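Local coordinates for capsular polysaccharide export system protein KpsC (Thermosulfurimonas dismutans, PDB 6MGB) that probably transfers Kdo in beta linkage from a CMP-activated donor while building the conserved glycolipid on which Gram-negative capsules are carried, and binds CMP, at residues T119-L122 with M123-E127; R286-L289 with L290-F293; M59-A62 with R63-R66. One frame throughout, in Å; residues are numbered along the deposited sequence.

Interaction 1: residues T119-L122 with M123-E127; sequences TPEL and MDQAE
T119 and M123 meet through the carbonyl of T119 in the first turn of helix 120-135, where T119 is the N-cap. Its OG1 accepts from L122 N at 3.0 Å, closing off an amide that has no earlier helical carbonyl to use. Threonine suits the place because its short hydroxyl lies close to the backbone, while P120, with no N-H to satisfy, fits the first helical position. The backbone O of T119 takes M123 N, and regular i to i+4 bonds follow from P120 O to D124 N, E121 O to Q125 N and L122 O to A126 N.

M123 bends at each torsion (chi1 -59°), bringing CG to 3.2 Å from T119 O before its tail turns away to L290 on helix 289-299. L122 takes the other course, CG opposite the backbone N, and reaches L299 of that same helix; flexible methionine and branched leucine thus both serve the greasy face. On the outer side, D124 folds back over the turn so that OD1 lies 2.8 Å from P120 O. These are two acceptors without a bond between them; the closeness would probably disfavour a charge on the carboxylate, the helix start probably favour it.

E121 and Q125 are the polar pair one turn apart, a carboxylate acceptor matched with an amide donor. E121 bends at chi2 and Q125 runs extended beyond CG, leaving the two flat groups nearly perpendicular, 83° apart. Their link is weak: Q125 NE2 lies 2.9 Å from E121 OE1, but its N-H is bent to only 116°.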
ATOM      1  N   THR A 119     -19.934  11.597  -1.848  1.00 27.13           N
ATOM      2  CA  THR A 119     -21.145  11.853  -2.604  1.00 32.22           C
ATOM      3  C   THR A 119     -21.801  10.535  -2.982  1.00 33.58           C
ATOM      4  O   THR A 119     -21.122   9.511  -3.104  1.00 30.46           O
ATOM      5  CB  THR A 119     -20.854  12.650  -3.883  1.00 38.20           C
ATOM      6  OG1 THR A 119     -20.082  11.847  -4.784  1.00 36.34           O
ATOM      7  CG2 THR A 119     -20.089  13.907  -3.556  1.00 34.55           C
ATOM      8  N   PRO A 120     -23.120  10.533  -3.179  1.00 35.05           N
ATOM      9  CA  PRO A 120     -23.777   9.311  -3.668  1.00 40.45           C
ATOM     10  C   PRO A 120     -23.129   8.761  -4.925  1.00 32.62           C
ATOM     11  O   PRO A 120     -23.032   7.540  -5.092  1.00 36.14           O
ATOM     12  CB  PRO A 120     -25.218   9.773  -3.926  1.00 38.64           C
ATOM     13  CG  PRO A 120     -25.402  10.968  -3.059  1.00 36.76           C
ATOM     14  CD  PRO A 120     -24.072  11.642  -2.995  1.00 35.13           C
ATOM     15  N   GLU A 121     -22.670   9.644  -5.813  1.00 36.31           N
ATOM     16  CA  GLU A 121     -22.078   9.200  -7.069  1.00 41.31           C
ATOM     17  C   GLU A 121     -20.736   8.514  -6.836  1.00 45.11           C
ATOM     18  O   GLU A 121     -20.469   7.452  -7.411  1.00 32.87           O
ATOM     19  CB  GLU A 121     -21.925  10.396  -8.011  1.00 49.14           C
ATOM     20  CG  GLU A 121     -21.971  10.053  -9.492  1.00 65.18           C
ATOM     21  CD  GLU A 121     -20.614  10.145 -10.156  1.00 68.90           C
ATOM     22  OE1 GLU A 121     -20.211   9.169 -10.825  1.00 81.04           O
ATOM     23  OE2 GLU A 121     -19.949  11.192 -10.009  1.00 81.56           O
ATOM     24  N   LEU A 122     -19.881   9.095  -5.993  1.00 31.64           N
ATOM     25  CA  LEU A 122     -18.594   8.468  -5.714  1.00 34.12           C
ATOM     26  C   LEU A 122     -18.783   7.136  -5.000  1.00 32.03           C
ATOM     27  O   LEU A 122     -18.147   6.135  -5.351  1.00 30.89           O
ATOM     28  CB  LEU A 122     -17.713   9.396  -4.875  1.00 33.06           C
ATOM     29  CG  LEU A 122     -16.361   8.778  -4.496  1.00 36.84           C
ATOM     30  CD1 LEU A 122     -15.450   8.684  -5.710  1.00 41.56           C
ATOM     31  CD2 LEU A 122     -15.700   9.551  -3.378  1.00 46.86           C
ATOM     32  N   MET A 123     -19.642   7.108  -3.980  1.00 27.63           N
ATOM     33  CA  MET A 123     -19.835   5.880  -3.221  1.00 28.47           C
ATOM     34  C   MET A 123     -20.398   4.769  -4.098  1.00 37.38           C
ATOM     35  O   MET A 123     -20.107   3.590  -3.865  1.00 28.62           O
ATOM     36  CB  MET A 123     -20.749   6.144  -2.026  1.00 34.85           C
ATOM     37  CG  MET A 123     -20.220   7.209  -1.069  1.00 30.05           C
ATOM     38  SD  MET A 123     -18.572   6.845  -0.422  1.00 33.92           S
ATOM     39  CE  MET A 123     -18.895   5.361   0.522  1.00 39.50           C
ATOM     40  N   ASP A 124     -21.195   5.119  -5.111  1.00 34.09           N
ATOM     41  CA  ASP A 124     -21.636   4.113  -6.072  1.00 40.53           C
ATOM     42  C   ASP A 124     -20.460   3.572  -6.872  1.00 38.94           C
ATOM     43  O   ASP A 124     -20.338   2.355  -7.063  1.00 39.51           O
ATOM     44  CB  ASP A 124     -22.696   4.694  -7.008  1.00 44.57           C
ATOM     45  CG  ASP A 124     -24.027   4.918  -6.318  1.00 61.43           C
ATOM     46  OD1 ASP A 124     -24.717   5.901  -6.660  1.00 69.72           O
ATOM     47  OD2 ASP A 124     -24.379   4.120  -5.424  1.00 58.24           O
ATOM     48  N   GLN A 125     -19.580   4.458  -7.348  1.00 35.89           N
ATOM     49  CA  GLN A 125     -18.368   4.001  -8.018  1.00 40.97           C
ATOM     50  C   GLN A 125     -17.553   3.090  -7.111  1.00 41.99           C
ATOM     51  O   GLN A 125     -17.062   2.043  -7.549  1.00 33.84           O
ATOM     52  CB  GLN A 125     -17.524   5.197  -8.462  1.00 44.84           C
ATOM     53  CG  GLN A 125     -18.149   6.038  -9.559  1.00 46.00           C
ATOM     54  CD  GLN A 125     -17.220   7.133 -10.047  1.00 53.43           C
ATOM     55  OE1 GLN A 125     -16.113   7.297  -9.534  1.00 54.60           O
ATOM     56  NE2 GLN A 125     -17.666   7.888 -11.045  1.00 67.40           N
ATOM     57  N   ALA A 126     -17.400   3.471  -5.839  1.00 31.51           N
ATOM     58  CA  ALA A 126     -16.611   2.663  -4.914  1.00 35.08           C
ATOM     59  C   ALA A 126     -17.195   1.264  -4.764  1.00 30.39           C
ATOM     60  O   ALA A 126     -16.457   0.273  -4.756  1.00 26.50           O
ATOM     61  CB  ALA A 126     -16.522   3.359  -3.556  1.00 31.96           C
ATOM     62  N   GLU A 127     -18.522   1.163  -4.644  1.00 31.20           N
ATOM     63  CA  GLU A 127     -19.161  -0.148  -4.574  1.00 41.99           C
ATOM     64  C   GLU A 127     -18.844  -0.974  -5.814  1.00 31.79           C
ATOM     65  O   GLU A 127     -18.521  -2.163  -5.719  1.00 31.52           O
ATOM     66  CB  GLU A 127     -20.674   0.013  -4.416  1.00 39.33           C
ATOM     67  CG  GLU A 127     -21.114   0.513  -3.053  1.00 53.97           C
ATOM     68  CD  GLU A 127     -22.623   0.568  -2.915  1.00 66.33           C
ATOM     69  OE1 GLU A 127     -23.322   0.117  -3.847  1.00 68.12           O
ATOM     70  OE2 GLU A 127     -23.111   1.062  -1.876  1.00 58.80           O
TER

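Interaction 2: residues R286-L289 with L290-F293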
ATOM      1  N   ARG A 286     -14.411   8.163  12.527  1.00 34.10           N
ATOM      2  CA  ARG A 286     -14.641   6.759  12.228  1.00 34.29           C
ATOM      3  C   ARG A 286     -15.104   6.618  10.785  1.00 32.76           C
ATOM      4  O   ARG A 286     -15.893   7.429  10.290  1.00 32.73           O
ATOM      5  CB  ARG A 286     -15.690   6.168  13.173  1.00 42.76           C
ATOM      6  CG  ARG A 286     -15.504   6.516  14.646  1.00 49.20           C
ATOM      7  CD  ARG A 286     -14.233   5.918  15.224  1.00 57.18           C
ATOM      8  NE  ARG A 286     -13.032   6.587  14.734  1.00 58.13           N
ATOM      9  CZ  ARG A 286     -11.794   6.141  14.919  1.00 49.63           C
ATOM     10  NH1 ARG A 286     -11.581   5.013  15.585  1.00 52.56           N
ATOM     11  NH2 ARG A 286     -10.766   6.823  14.434  1.00 48.56           N
ATOM     12  N   ARG A 287     -14.610   5.584  10.109  1.00 30.20           N
ATOM     13  CA  ARG A 287     -14.914   5.368   8.702  1.00 32.27           C
ATOM     14  C   ARG A 287     -15.381   3.939   8.475  1.00 32.93           C
ATOM     15  O   ARG A 287     -14.923   3.000   9.132  1.00 31.32           O
ATOM     16  CB  ARG A 287     -13.693   5.653   7.815  1.00 31.47           C
ATOM     17  CG  ARG A 287     -13.330   7.122   7.703  1.00 27.89           C
ATOM     18  CD  ARG A 287     -14.423   7.908   7.002  1.00 32.67           C
ATOM     19  NE  ARG A 287     -14.019   9.277   6.699  1.00 30.18           N
ATOM     20  CZ  ARG A 287     -14.771  10.143   6.025  1.00 33.07           C
ATOM     21  NH1 ARG A 287     -15.968   9.786   5.579  1.00 32.98           N
ATOM     22  NH2 ARG A 287     -14.324  11.369   5.794  1.00 37.92           N
ATOM     23  N   THR A 288     -16.310   3.789   7.534  1.00 29.93           N
ATOM     24  CA  THR A 288     -16.707   2.476   7.060  1.00 34.36           C
ATOM     25  C   THR A 288     -15.669   1.940   6.081  1.00 27.96           C
ATOM     26  O   THR A 288     -14.841   2.681   5.543  1.00 26.64           O
ATOM     27  CB  THR A 288     -18.069   2.531   6.366  1.00 33.07           C
ATOM     28  OG1 THR A 288     -17.954   3.278   5.148  1.00 29.64           O
ATOM     29  CG2 THR A 288     -19.116   3.183   7.264  1.00 40.58           C
ATOM     30  N   LEU A 289     -15.726   0.629   5.845  1.00 30.60           N
ATOM     31  CA  LEU A 289     -14.822   0.019   4.877  1.00 33.84           C
ATOM     32  C   LEU A 289     -14.998   0.657   3.505  1.00 28.94           C
ATOM     33  O   LEU A 289     -14.017   0.996   2.832  1.00 27.15           O
ATOM     34  CB  LEU A 289     -15.065  -1.489   4.811  1.00 30.44           C
ATOM     35  CG  LEU A 289     -14.119  -2.348   3.955  1.00 32.43           C
ATOM     36  CD1 LEU A 289     -14.467  -2.301   2.467  1.00 49.72           C
ATOM     37  CD2 LEU A 289     -12.660  -1.955   4.168  1.00 31.44           C
ATOM     38  N   LEU A 290     -16.248   0.838   3.077  1.00 26.39           N
ATOM     39  CA  LEU A 290     -16.493   1.437   1.770  1.00 27.37           C
ATOM     40  C   LEU A 290     -15.911   2.843   1.692  1.00 28.19           C
ATOM     41  O   LEU A 290     -15.314   3.219   0.677  1.00 26.39           O
ATOM     42  CB  LEU A 290     -17.993   1.457   1.478  1.00 29.57           C
ATOM     43  CG  LEU A 290     -18.384   1.853   0.052  1.00 43.94           C
ATOM     44  CD1 LEU A 290     -17.882   0.826  -0.951  1.00 37.64           C
ATOM     45  CD2 LEU A 290     -19.890   2.019  -0.063  1.00 49.15           C
ATOM     46  N   GLU A 291     -16.060   3.630   2.759  1.00 23.07           N
ATOM     47  CA  GLU A 291     -15.512   4.983   2.756  1.00 26.49           C
ATOM     48  C   GLU A 291     -13.990   4.956   2.714  1.00 34.84           C
ATOM     49  O   GLU A 291     -13.372   5.707   1.952  1.00 26.47           O
ATOM     50  CB  GLU A 291     -16.000   5.752   3.984  1.00 25.97           C
ATOM     51  CG  GLU A 291     -17.469   6.142   3.930  1.00 25.54           C
ATOM     52  CD  GLU A 291     -17.956   6.769   5.223  1.00 39.39           C
ATOM     53  OE1 GLU A 291     -17.305   6.563   6.270  1.00 36.63           O
ATOM     54  OE2 GLU A 291     -18.989   7.468   5.191  1.00 42.26           O
ATOM     55  N   LEU A 292     -13.373   4.096   3.526  1.00 23.07           N
ATOM     56  CA  LEU A 292     -11.921   3.966   3.513  1.00 21.68           C
ATOM     57  C   LEU A 292     -11.428   3.540   2.136  1.00 25.47           C
ATOM     58  O   LEU A 292     -10.462   4.100   1.605  1.00 23.36           O
ATOM     59  CB  LEU A 292     -11.491   2.961   4.581  1.00 29.29           C
ATOM     60  CG  LEU A 292     -10.004   2.627   4.694  1.00 53.29           C
ATOM     61  CD1 LEU A 292      -9.157   3.881   4.787  1.00 30.55           C
ATOM     62  CD2 LEU A 292      -9.781   1.745   5.909  1.00 45.51           C
ATOM     63  N   PHE A 293     -12.093   2.551   1.539  1.00 26.26           N
ATOM     64  CA  PHE A 293     -11.715   2.092   0.207  1.00 27.54           C
ATOM     65  C   PHE A 293     -11.871   3.199  -0.829  1.00 32.22           C
ATOM     66  O   PHE A 293     -11.009   3.371  -1.700  1.00 27.07           O
ATOM     67  CB  PHE A 293     -12.558   0.874  -0.171  1.00 22.86           C
ATOM     68  CG  PHE A 293     -12.410   0.450  -1.602  1.00 22.61           C
ATOM     69  CD1 PHE A 293     -11.354  -0.351  -1.997  1.00 25.18           C
ATOM     70  CD2 PHE A 293     -13.336   0.849  -2.554  1.00 30.00           C
ATOM     71  CE1 PHE A 293     -11.220  -0.741  -3.313  1.00 27.25           C
ATOM     72  CE2 PHE A 293     -13.207   0.459  -3.872  1.00 28.52           C
ATOM     73  CZ  PHE A 293     -12.148  -0.335  -4.253  1.00 27.51           C
TER
HETATM   74  O   HOH W   1     -18.819   6.483   8.942  1.00 48.25           O
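T288 and E291 hold each other by two reciprocal bonds at the start of helix 289-299. The side chain of T288 accepts from the backbone of E291, OG1 to N at 3.1 Å, and the side chain of E291 accepts in return from the backbone of T288, OE1 to N at 3.2 Å. The second bond is straight, 169°, although the donor comes from above the carboxylate plane. At T288, chi1 of 68° sets OG1 between the backbone N and the carbonyl carbon, turned in to the amide of E291. E291 is long enough to arch back over the turn, and its CG rests 3.1 Å from that same OG1.

E291 OE1 has further company. A water donates to it at 3.1 Å and reaches weakly to R286 O, while R287 NH1 forms a long salt bridge with OE1 at 3.6 Å. The guanidinium meets the carboxylate with its edge, the two planes 82° apart, and CD of R287 also leans on OE1. Glutamate is probably kept ionised by this positive neighbour. R287 is a buried arginine whose stronger partners come from other parts of the chain: NE donates to L112 O, and NH1 has a second salt bridge, to E118. R286 likewise spends its NH2 on G270 O.

The first carbonyls are satisfied in the ordinary helical way: T288 O accepts from L292 N at 2.9 Å and L289 O from F293 N at 2.8 Å. The leucines and F293 carry no polar atoms in their side chains and suit the packed faces, L290 against helix 120-135 and L292 against F251 of helix 248-255. With threonine at the N-cap and glutamate three residues on, the arrangement is a classical capping box.

Interaction 3: residues M59-A62 with R63-R66; sequences MQKA and REWR
The six-membered ring of W65 has K61 CB over one face, a CH-pi contact 4.0 Å from the centroid and only 6° off the ring normal. The lysine stem continues along the indole, its CD 3.9 Å from W65 CZ2. The other flat group, the guanidinium of R63, folds back along the helix and lies with one face over Q60 CA and M59 O, while its NH2 comes to 3.2 Å from Q60 OE1.

Lysine suits its position because it offers both a hydrocarbon stem and a charge. With K61 CG opposite the carbonyl carbon of K61 (chi1 -67°) and a bend at chi2, the stem stays by the ring and NZ runs beside E64. There it makes a salt bridge to OE2, although the place of that oxygen is less sure. An alanine in place of W65 would probably leave the K61 stem without its aromatic cover and less firmly held, and open a gap beside P40 and L43.

Backbone bonds continue the helix to W65, whose N donates to K61 O at 2.7 Å. R66 then leaves it with a positive phi of 55°, in a Schellman motif. All this is the C-terminal end of helix 53-65 in a beta-alpha-beta unit: M59 and A62 pack on Y69 of strand 69-74, the strand that follows, W65 meets two loop residues, and K61 touches F14.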
ATOM      1  N   MET A  59      13.810  15.981  -0.038  1.00 29.43           N
ATOM      2  CA  MET A  59      13.092  16.533   1.108  1.00 32.65           C
ATOM      3  C   MET A  59      13.832  17.731   1.687  1.00 37.90           C
ATOM      4  O   MET A  59      13.216  18.746   2.031  1.00 27.92           O
ATOM      5  CB  MET A  59      12.910  15.464   2.183  1.00 29.73           C
ATOM      6  CG  MET A  59      12.119  14.249   1.744  1.00 26.93           C
ATOM      7  SD  MET A  59      12.134  12.959   3.004  1.00 30.84           S
ATOM      8  CE  MET A  59      11.447  11.582   2.086  1.00 33.04           C
ATOM      9  N   GLN A  60      15.156  17.622   1.808  1.00 35.76           N
ATOM     10  CA  GLN A  60      15.954  18.715   2.352  1.00 39.17           C
ATOM     11  C   GLN A  60      15.863  19.956   1.472  1.00 39.46           C
ATOM     12  O   GLN A  60      15.765  21.078   1.980  1.00 37.80           O
ATOM     13  CB  GLN A  60      17.406  18.251   2.515  1.00 44.35           C
ATOM     14  CG  GLN A  60      18.483  19.298   2.262  1.00 60.56           C
ATOM     15  CD  GLN A  60      18.456  20.433   3.260  1.00 71.55           C
ATOM     16  OE1 GLN A  60      17.595  20.486   4.139  1.00 77.43           O
ATOM     17  NE2 GLN A  60      19.413  21.345   3.138  1.00 68.02           N
ATOM     18  N   LYS A  61      15.893  19.774   0.149  1.00 41.78           N
ATOM     19  CA  LYS A  61      15.783  20.919  -0.750  1.00 43.50           C
ATOM     20  C   LYS A  61      14.401  21.555  -0.667  1.00 41.37           C
ATOM     21  O   LYS A  61      14.283  22.786  -0.659  1.00 38.95           O
ATOM     22  CB  LYS A  61      16.103  20.493  -2.183  1.00 45.24           C
ATOM     23  CG  LYS A  61      17.557  20.077  -2.404  1.00 49.43           C
ATOM     24  CD  LYS A  61      18.538  21.158  -1.964  1.00 52.19           C
ATOM     25  CE  LYS A  61      19.976  20.765  -2.238  1.00 64.80           C
ATOM     26  NZ  LYS A  61      20.913  21.563  -1.399  1.00 70.77           N
ATOM     27  N   ALA A  62      13.344  20.740  -0.608  1.00 35.56           N
ATOM     28  CA  ALA A  62      12.011  21.282  -0.356  1.00 38.56           C
ATOM     29  C   ALA A  62      12.015  22.141   0.897  1.00 37.93           C
ATOM     30  O   ALA A  62      11.530  23.279   0.895  1.00 34.76           O
ATOM     31  CB  ALA A  62      10.995  20.149  -0.207  1.00 34.97           C
ATOM     32  N   ARG A  63      12.560  21.597   1.985  1.00 37.97           N
ATOM     33  CA  ARG A  63      12.678  22.345   3.231  1.00 43.11           C
ATOM     34  C   ARG A  63      13.465  23.634   3.019  1.00 44.02           C
ATOM     35  O   ARG A  63      12.985  24.729   3.331  1.00 42.07           O
ATOM     36  CB  ARG A  63      13.349  21.463   4.288  1.00 44.20           C
ATOM     37  CG  ARG A  63      12.617  21.378   5.611  1.00 62.36           C
ATOM     38  CD  ARG A  63      12.895  20.047   6.305  1.00 60.11           C
ATOM     39  NE  ARG A  63      14.311  19.671   6.263  1.00 62.61           N
ATOM     40  CZ  ARG A  63      14.786  18.501   5.834  1.00 64.90           C
ATOM     41  NH1 ARG A  63      13.975  17.540   5.405  1.00 53.99           N
ATOM     42  NH2 ARG A  63      16.094  18.281   5.843  1.00 60.07           N
ATOM     43  N   GLU A  64      14.684  23.517   2.485  1.00 41.48           N
ATOM     44  CA  GLU A  64      15.510  24.687   2.201  1.00 46.21           C
ATOM     45  C   GLU A  64      14.737  25.733   1.414  1.00 47.37           C
ATOM     46  O   GLU A  64      14.634  26.896   1.817  1.00 44.14           O
ATOM     47  CB  GLU A  64      16.749  24.269   1.409  1.00 49.46           C
ATOM     48  CG  GLU A  64      17.964  23.957   2.238  1.00 66.12           C
ATOM     49  CD  GLU A  64      19.210  23.824   1.385  1.00 66.14           C
ATOM     50  OE1 GLU A  64      19.591  24.819   0.731  1.00 68.21           O
ATOM     51  OE2 GLU A  64      19.800  22.724   1.353  1.00 72.32           O
ATOM     52  N   TRP A  65      14.191  25.324   0.276  1.00 40.55           N
ATOM     53  CA  TRP A  65      13.638  26.235  -0.711  1.00 38.12           C
ATOM     54  C   TRP A  65      12.201  26.639  -0.424  1.00 37.71           C
ATOM     55  O   TRP A  65      11.648  27.456  -1.169  1.00 43.29           O
ATOM     56  CB  TRP A  65      13.714  25.582  -2.088  1.00 41.21           C
ATOM     57  CG  TRP A  65      15.123  25.322  -2.558  1.00 35.54           C
ATOM     58  CD1 TRP A  65      16.274  25.840  -2.035  1.00 45.54           C
ATOM     59  CD2 TRP A  65      15.523  24.469  -3.639  1.00 40.67           C
ATOM     60  NE1 TRP A  65      17.363  25.365  -2.726  1.00 43.49           N
ATOM     61  CE2 TRP A  65      16.930  24.522  -3.715  1.00 38.96           C
ATOM     62  CE3 TRP A  65      14.829  23.668  -4.552  1.00 44.73           C
ATOM     63  CZ2 TRP A  65      17.655  23.805  -4.665  1.00 48.01           C
ATOM     64  CZ3 TRP A  65      15.551  22.957  -5.495  1.00 50.01           C
ATOM     65  CH2 TRP A  65      16.949  23.030  -5.544  1.00 40.11           C
ATOM     66  N   ARG A  66      11.587  26.098   0.624  1.00 37.23           N
ATOM     67  CA  ARG A  66      10.183  26.355   0.918  1.00 42.15           C
ATOM     68  C   ARG A  66       9.313  26.022  -0.292  1.00 41.47           C
ATOM     69  O   ARG A  66       8.477  26.814  -0.730  1.00 37.86           O
ATOM     70  CB  ARG A  66       9.973  27.802   1.366  1.00 43.43           C
ATOM     71  CG  ARG A  66      10.601  28.117   2.714  1.00 45.16           C
ATOM     72  CD  ARG A  66      10.083  29.430   3.271  1.00 58.23           C
ATOM     73  NE  ARG A  66       8.631  29.418   3.429  1.00 52.89           N
ATOM     74  CZ  ARG A  66       7.988  28.939   4.491  1.00 62.39           C
ATOM     75  NH1 ARG A  66       8.661  28.428   5.515  1.00 63.87           N
ATOM     76  NH2 ARG A  66       6.662  28.972   4.530  1.00 65.73           N
TER

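Overall arrangement
Interactions 1 and 2 are each the N-terminal turn of a helix, and the two helices pack together. Their centres are 12 Å apart, with M123 CE 3.5 Å from L290 CD2 and A126 O 3.4 Å from F293 CE2. Interaction 2 lies nearer the nucleotide: the side chain of F293 is about 12 Å from the bound cytidine monophosphate and about 9 Å from the side chains of the CMP-binding residues Q248 and E252, so it is a neighbour of the pocket rather than part of it. Interaction 3, the closing turn of a helix, stands apart, its centre 34 Å from that of interaction 2 and 38 Å from that of interaction 1.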